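Local coordinates for protein aminotransferase TlmJ (Streptoalloteichus hindustanus, PDB 5UID) that probably transfers amino groups as a pyridoxal 5'-phosphate-dependent aminotransferase of the DegT/DnrJ/EryC1 family, at residues A[5-17]-A[358-372]. Residues are numbered along the deposited sequence; the frame is centred on the assembly and turned at random.
Sequences GMINVFQPTLGEA and LPLHQALSDSDVETV. With SO4 (sulfate ion), chain I.
Gln11 CB lies over the centre of one face of the His361 imidazole, 3.4 Å from the ring centroid and only 7° off the ring normal, a CH-pi contact. Leu364 CG covers the opposite face, near the rim. In the ring plane, His361 NE2 gives a weak bond to Asn8 O (3.1 Å), and water 1 links NE2 with Asn8 N and Gln11 OE1. His361 CG sits between the backbone N and the carbonyl carbon (chi1 54°), and ND1 accepts a weak bond from Ala363 N. With an alanine at His361, Gln11 CB is likely to lose the ring face it lies on, and Asn8 O and water 1 a partner.

Toward Ile7 along the chain, Leu360 N donates almost straight to Val9 O (3.3 Å, 174°), and Ile7 CG2 meets Leu364 CD2 at 3.6 Å and Pro359 CB at 3.8 Å. Toward Thr13, the Gln362 side chain, bent at chi2, brings NE2 to Thr13 OG1 at 3.0 Å with the hydroxyl in its amide plane; Gln362 OE1 is held by Arg269 of helix 249-280.

Further out, Asp368, beside Ile7 CD1, belongs to a capping box: Asp368 N donates to Ser365 OG, and Ser365 N to Asp368 OD2 (3.1 Å). The N-terminal segment thus runs beside residues 358-364, whose type I turn from His361 to Leu364 leads into the capped start of helix 366-383, consistent with the small C-terminal domain of fold-type I PLP enzymes such as the DegT/DnrJ/EryC1 aminotransferases.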
loop_
_atom_site.group_PDB
_atom_site.type_symbol
_atom_site.label_atom_id
_atom_site.label_comp_id
_atom_site.label_asym_id
_atom_site.label_seq_id
_atom_site.Cartn_x
_atom_site.Cartn_y
_atom_site.Cartn_z
ATOM N N GLY A 5 -0.035 -28.663 17.621
ATOM C CA GLY A 5 0.530 -27.564 16.860
ATOM C C GLY A 5 0.286 -27.683 15.368
ATOM O O GLY A 5 -0.031 -28.762 14.868
HETATM N N MSE A 6 0.435 -26.573 14.655
HETATM C CA MSE A 6 0.218 -26.558 13.211
HETATM C C MSE A 6 1.483 -26.189 12.446
HETATM O O MSE A 6 2.143 -25.198 12.761
HETATM C CB MSE A 6 -0.906 -25.585 12.850
HETATM C CG MSE A 6 -2.256 -26.249 12.649
HETATM SE SE MSE A 6 -2.302 -27.423 11.083
HETATM C CE MSE A 6 -4.168 -27.959 11.204
ATOM N N ILE A 7 1.812 -26.991 11.441
ATOM C CA ILE A 7 2.952 -26.732 10.568
ATOM C C ILE A 7 2.448 -25.991 9.337
ATOM O O ILE A 7 1.665 -26.539 8.555
ATOM C CB ILE A 7 3.659 -28.038 10.177
ATOM C CG1 ILE A 7 4.236 -28.722 11.419
ATOM C CG2 ILE A 7 4.745 -27.770 9.148
ATOM C CD1 ILE A 7 4.917 -30.040 11.132
ATOM N N ASN A 8 2.901 -24.752 9.157
ATOM C CA ASN A 8 2.386 -23.883 8.109
ATOM C C ASN A 8 3.117 -24.103 6.787
ATOM O O ASN A 8 4.259 -24.568 6.747
ATOM C CB ASN A 8 2.503 -22.414 8.520
ATOM C CG ASN A 8 1.854 -22.129 9.862
ATOM O OD1 ASN A 8 0.628 -22.096 9.980
ATOM N ND2 ASN A 8 2.678 -21.914 10.883
ATOM N N VAL A 9 2.438 -23.745 5.693
ATOM C CA VAL A 9 3.033 -23.845 4.362
ATOM C C VAL A 9 4.016 -22.708 4.125
ATOM O O VAL A 9 5.093 -22.911 3.553
ATOM C CB VAL A 9 1.932 -23.869 3.285
ATOM C CG1 VAL A 9 2.545 -23.992 1.898
ATOM C CG2 VAL A 9 0.975 -25.004 3.537
ATOM N N PHE A 10 3.658 -21.497 4.544
ATOM C CA PHE A 10 4.515 -20.327 4.439
ATOM C C PHE A 10 4.763 -19.770 5.833
ATOM O O PHE A 10 3.861 -19.769 6.675
ATOM C CB PHE A 10 3.882 -19.243 3.558
ATOM C CG PHE A 10 3.224 -19.775 2.318
ATOM C CD1 PHE A 10 3.984 -20.207 1.246
ATOM C CD2 PHE A 10 1.843 -19.836 2.221
ATOM C CE1 PHE A 10 3.384 -20.694 0.106
ATOM C CE2 PHE A 10 1.233 -20.323 1.078
ATOM C CZ PHE A 10 2.006 -20.752 0.019
ATOM N N GLN A 11 5.984 -19.301 6.074
ATOM C CA GLN A 11 6.291 -18.677 7.353
ATOM C C GLN A 11 7.554 -17.834 7.243
ATOM O O GLN A 11 8.588 -18.322 6.776
ATOM C CB GLN A 11 6.447 -19.730 8.450
ATOM C CG GLN A 11 6.620 -19.137 9.834
ATOM C CD GLN A 11 6.503 -20.176 10.927
ATOM O OE1 GLN A 11 5.760 -21.149 10.797
ATOM N NE2 GLN A 11 7.241 -19.978 12.011
ATOM N N PRO A 12 7.507 -16.569 7.650
ATOM C CA PRO A 12 8.717 -15.740 7.645
ATOM C C PRO A 12 9.533 -15.927 8.916
ATOM O O PRO A 12 9.060 -16.454 9.926
ATOM C CB PRO A 12 8.157 -14.317 7.557
ATOM C CG PRO A 12 6.849 -14.403 8.272
ATOM C CD PRO A 12 6.306 -15.797 8.022
ATOM N N THR A 13 10.788 -15.480 8.851
ATOM C CA THR A 13 11.694 -15.505 10.000
ATOM C C THR A 13 12.277 -14.107 10.184
ATOM O O THR A 13 13.223 -13.724 9.488
ATOM C CB THR A 13 12.804 -16.544 9.832
ATOM O OG1 THR A 13 13.483 -16.341 8.584
ATOM C CG2 THR A 13 12.233 -17.955 9.879
ATOM N N LEU A 14 11.704 -13.347 11.111
ATOM C CA LEU A 14 12.211 -12.034 11.488
ATOM C C LEU A 14 12.470 -12.029 12.988
ATOM O O LEU A 14 11.630 -12.489 13.768
ATOM C CB LEU A 14 11.225 -10.924 11.107
ATOM C CG LEU A 14 11.168 -10.501 9.630
ATOM C CD1 LEU A 14 10.511 -11.555 8.745
ATOM C CD2 LEU A 14 10.457 -9.164 9.482
ATOM N N GLY A 15 13.633 -11.517 13.386
ATOM C CA GLY A 15 14.032 -11.572 14.778
ATOM C C GLY A 15 14.776 -10.348 15.278
ATOM O O GLY A 15 14.404 -9.214 14.960
ATOM N N GLU A 16 15.839 -10.575 16.057
ATOM C CA GLU A 16 16.518 -9.475 16.737
ATOM C C GLU A 16 17.184 -8.521 15.752
ATOM O O GLU A 16 17.158 -7.300 15.955
ATOM C CB GLU A 16 17.547 -10.023 17.726
ATOM C CG GLU A 16 16.941 -10.703 18.944
ATOM C CD GLU A 16 16.213 -9.736 19.863
ATOM O OE1 GLU A 16 16.433 -8.510 19.751
ATOM O OE2 GLU A 16 15.417 -10.206 20.704
ATOM N N ALA A 17 17.791 -9.049 14.687
ATOM C CA ALA A 17 18.467 -8.182 13.727
ATOM C C ALA A 17 17.474 -7.269 13.017
ATOM O O ALA A 17 17.758 -6.087 12.793
ATOM C CB ALA A 17 19.253 -9.018 12.717
ATOM N N LEU A 358 3.383 -28.620 -0.149
ATOM C CA LEU A 358 3.780 -29.010 1.195
ATOM C C LEU A 358 4.524 -27.876 1.885
ATOM O O LEU A 358 5.096 -27.003 1.225
ATOM C CB LEU A 358 4.665 -30.254 1.138
ATOM C CG LEU A 358 4.123 -31.475 0.395
ATOM C CD1 LEU A 358 5.092 -32.637 0.537
ATOM C CD2 LEU A 358 2.736 -31.856 0.893
ATOM N N PRO A 359 4.528 -27.859 3.219
ATOM C CA PRO A 359 5.250 -26.807 3.948
ATOM C C PRO A 359 6.704 -26.698 3.509
ATOM O O PRO A 359 7.435 -27.689 3.457
ATOM C CB PRO A 359 5.137 -27.257 5.408
ATOM C CG PRO A 359 3.879 -28.049 5.454
ATOM C CD PRO A 359 3.798 -28.759 4.133
ATOM N N LEU A 360 7.122 -25.474 3.187
ATOM C CA LEU A 360 8.500 -25.223 2.766
ATOM C C LEU A 360 8.850 -23.788 3.147
ATOM O O LEU A 360 8.410 -22.844 2.483
ATOM C CB LEU A 360 8.670 -25.462 1.273
ATOM C CG LEU A 360 10.068 -25.180 0.716
ATOM C CD1 LEU A 360 11.102 -26.069 1.389
ATOM C CD2 LEU A 360 10.091 -25.364 -0.795
ATOM N N HIS A 361 9.638 -23.635 4.209
ATOM C CA HIS A 361 10.126 -22.335 4.649
ATOM C C HIS A 361 11.261 -22.567 5.636
ATOM O O HIS A 361 11.395 -23.654 6.205
ATOM C CB HIS A 361 9.015 -21.488 5.281
ATOM C CG HIS A 361 8.290 -22.175 6.395
ATOM N ND1 HIS A 361 8.790 -22.247 7.677
ATOM C CD2 HIS A 361 7.103 -22.828 6.418
ATOM C CE1 HIS A 361 7.941 -22.909 8.443
ATOM N NE2 HIS A 361 6.911 -23.275 7.703
ATOM N N GLN A 362 12.077 -21.529 5.832
ATOM C CA GLN A 362 13.271 -21.679 6.655
ATOM C C GLN A 362 12.973 -21.733 8.147
ATOM O O GLN A 362 13.914 -21.877 8.934
ATOM C CB GLN A 362 14.270 -20.552 6.369
ATOM C CG GLN A 362 13.804 -19.161 6.767
ATOM C CD GLN A 362 12.940 -18.512 5.706
ATOM O OE1 GLN A 362 12.594 -19.136 4.700
ATOM N NE2 GLN A 362 12.594 -17.248 5.918
ATOM N N ALA A 363 11.711 -21.630 8.561
ATOM C CA ALA A 363 11.357 -21.808 9.963
ATOM C C ALA A 363 11.053 -23.258 10.314
ATOM O O ALA A 363 10.871 -23.566 11.496
ATOM C CB ALA A 363 10.151 -20.935 10.329
ATOM N N LEU A 364 10.990 -24.145 9.327
ATOM C CA LEU A 364 10.741 -25.554 9.595
ATOM C C LEU A 364 11.938 -26.177 10.303
ATOM O O LEU A 364 13.078 -26.043 9.850
ATOM C CB LEU A 364 10.462 -26.300 8.290
ATOM C CG LEU A 364 9.189 -25.943 7.527
ATOM C CD1 LEU A 364 9.187 -26.598 6.156
ATOM C CD2 LEU A 364 7.967 -26.364 8.328
ATOM N N SER A 365 11.681 -26.853 11.418
ATOM C CA SER A 365 12.729 -27.619 12.068
ATOM C C SER A 365 12.862 -28.986 11.401
ATOM O O SER A 365 12.011 -29.409 10.614
ATOM C CB SER A 365 12.441 -27.777 13.561
ATOM O OG SER A 365 11.273 -28.551 13.775
ATOM N N ASP A 366 13.958 -29.681 11.717
ATOM C CA ASP A 366 14.124 -31.041 11.219
ATOM C C ASP A 366 12.983 -31.940 11.674
ATOM O O ASP A 366 12.563 -32.831 10.928
ATOM C CB ASP A 366 15.466 -31.615 11.672
ATOM C CG ASP A 366 16.645 -30.902 11.039
ATOM O OD1 ASP A 366 16.482 -30.348 9.935
ATOM O OD2 ASP A 366 17.736 -30.902 11.646
ATOM N N SER A 367 12.467 -31.714 12.885
ATOM C CA SER A 367 11.315 -32.474 13.357
ATOM C C SER A 367 10.085 -32.206 12.497
ATOM O O SER A 367 9.326 -33.130 12.180
ATOM C CB SER A 367 11.029 -32.137 14.820
ATOM O OG SER A 367 9.819 -32.737 15.249
ATOM N N ASP A 368 9.868 -30.945 12.114
ATOM C CA ASP A 368 8.748 -30.620 11.234
ATOM C C ASP A 368 8.885 -31.320 9.888
ATOM O O ASP A 368 7.906 -31.862 9.359
ATOM C CB ASP A 368 8.655 -29.107 11.034
ATOM C CG ASP A 368 8.340 -28.364 12.320
ATOM O OD1 ASP A 368 7.601 -28.915 13.163
ATOM O OD2 ASP A 368 8.830 -27.226 12.482
ATOM N N VAL A 369 10.096 -31.318 9.323
ATOM C CA VAL A 369 10.318 -31.926 8.013
ATOM C C VAL A 369 10.035 -33.421 8.062
ATOM O O VAL A 369 9.408 -33.978 7.153
ATOM C CB VAL A 369 11.752 -31.636 7.532
ATOM C CG1 VAL A 369 12.031 -32.353 6.218
ATOM C CG2 VAL A 369 11.964 -30.140 7.383
ATOM N N GLU A 370 10.487 -34.093 9.124
ATOM C CA GLU A 370 10.217 -35.521 9.258
ATOM C C GLU A 370 8.741 -35.791 9.525
ATOM O O GLU A 370 8.221 -36.833 9.111
ATOM C CB GLU A 370 11.085 -36.119 10.367
ATOM C CG GLU A 370 12.584 -36.013 10.105
ATOM C CD GLU A 370 13.015 -36.747 8.847
ATOM O OE1 GLU A 370 12.403 -37.786 8.517
ATOM O OE2 GLU A 370 13.967 -36.285 8.184
ATOM N N THR A 371 8.053 -34.872 10.208
ATOM C CA THR A 371 6.615 -35.023 10.405
ATOM C C THR A 371 5.865 -34.942 9.079
ATOM O O THR A 371 4.920 -35.703 8.847
ATOM C CB THR A 371 6.099 -33.958 11.375
ATOM O OG1 THR A 371 6.824 -34.042 12.608
ATOM C CG2 THR A 371 4.616 -34.161 11.658
ATOM N N VAL A 372 6.280 -34.032 8.195
ATOM C CA VAL A 372 5.628 -33.903 6.894
ATOM C C VAL A 372 5.864 -35.153 6.054
ATOM O O VAL A 372 4.926 -35.722 5.485
ATOM C CB VAL A 372 6.117 -32.635 6.169
ATOM C CG1 VAL A 372 5.627 -32.622 4.729
ATOM C CG2 VAL A 372 5.642 -31.391 6.903
HETATM S S SO4 I . 16.607 -14.225 15.994
HETATM O O1 SO4 I . 16.122 -14.119 14.621
HETATM O O2 SO4 I . 18.024 -13.874 16.034
HETATM O O3 SO4 I . 16.434 -15.595 16.466
HETATM O O4 SO4 I . 15.857 -13.319 16.859
HETATM O O HOH W 1 5.216 -23.971 10.092
HETATM O O HOH W 2 9.980 -16.953 4.737
#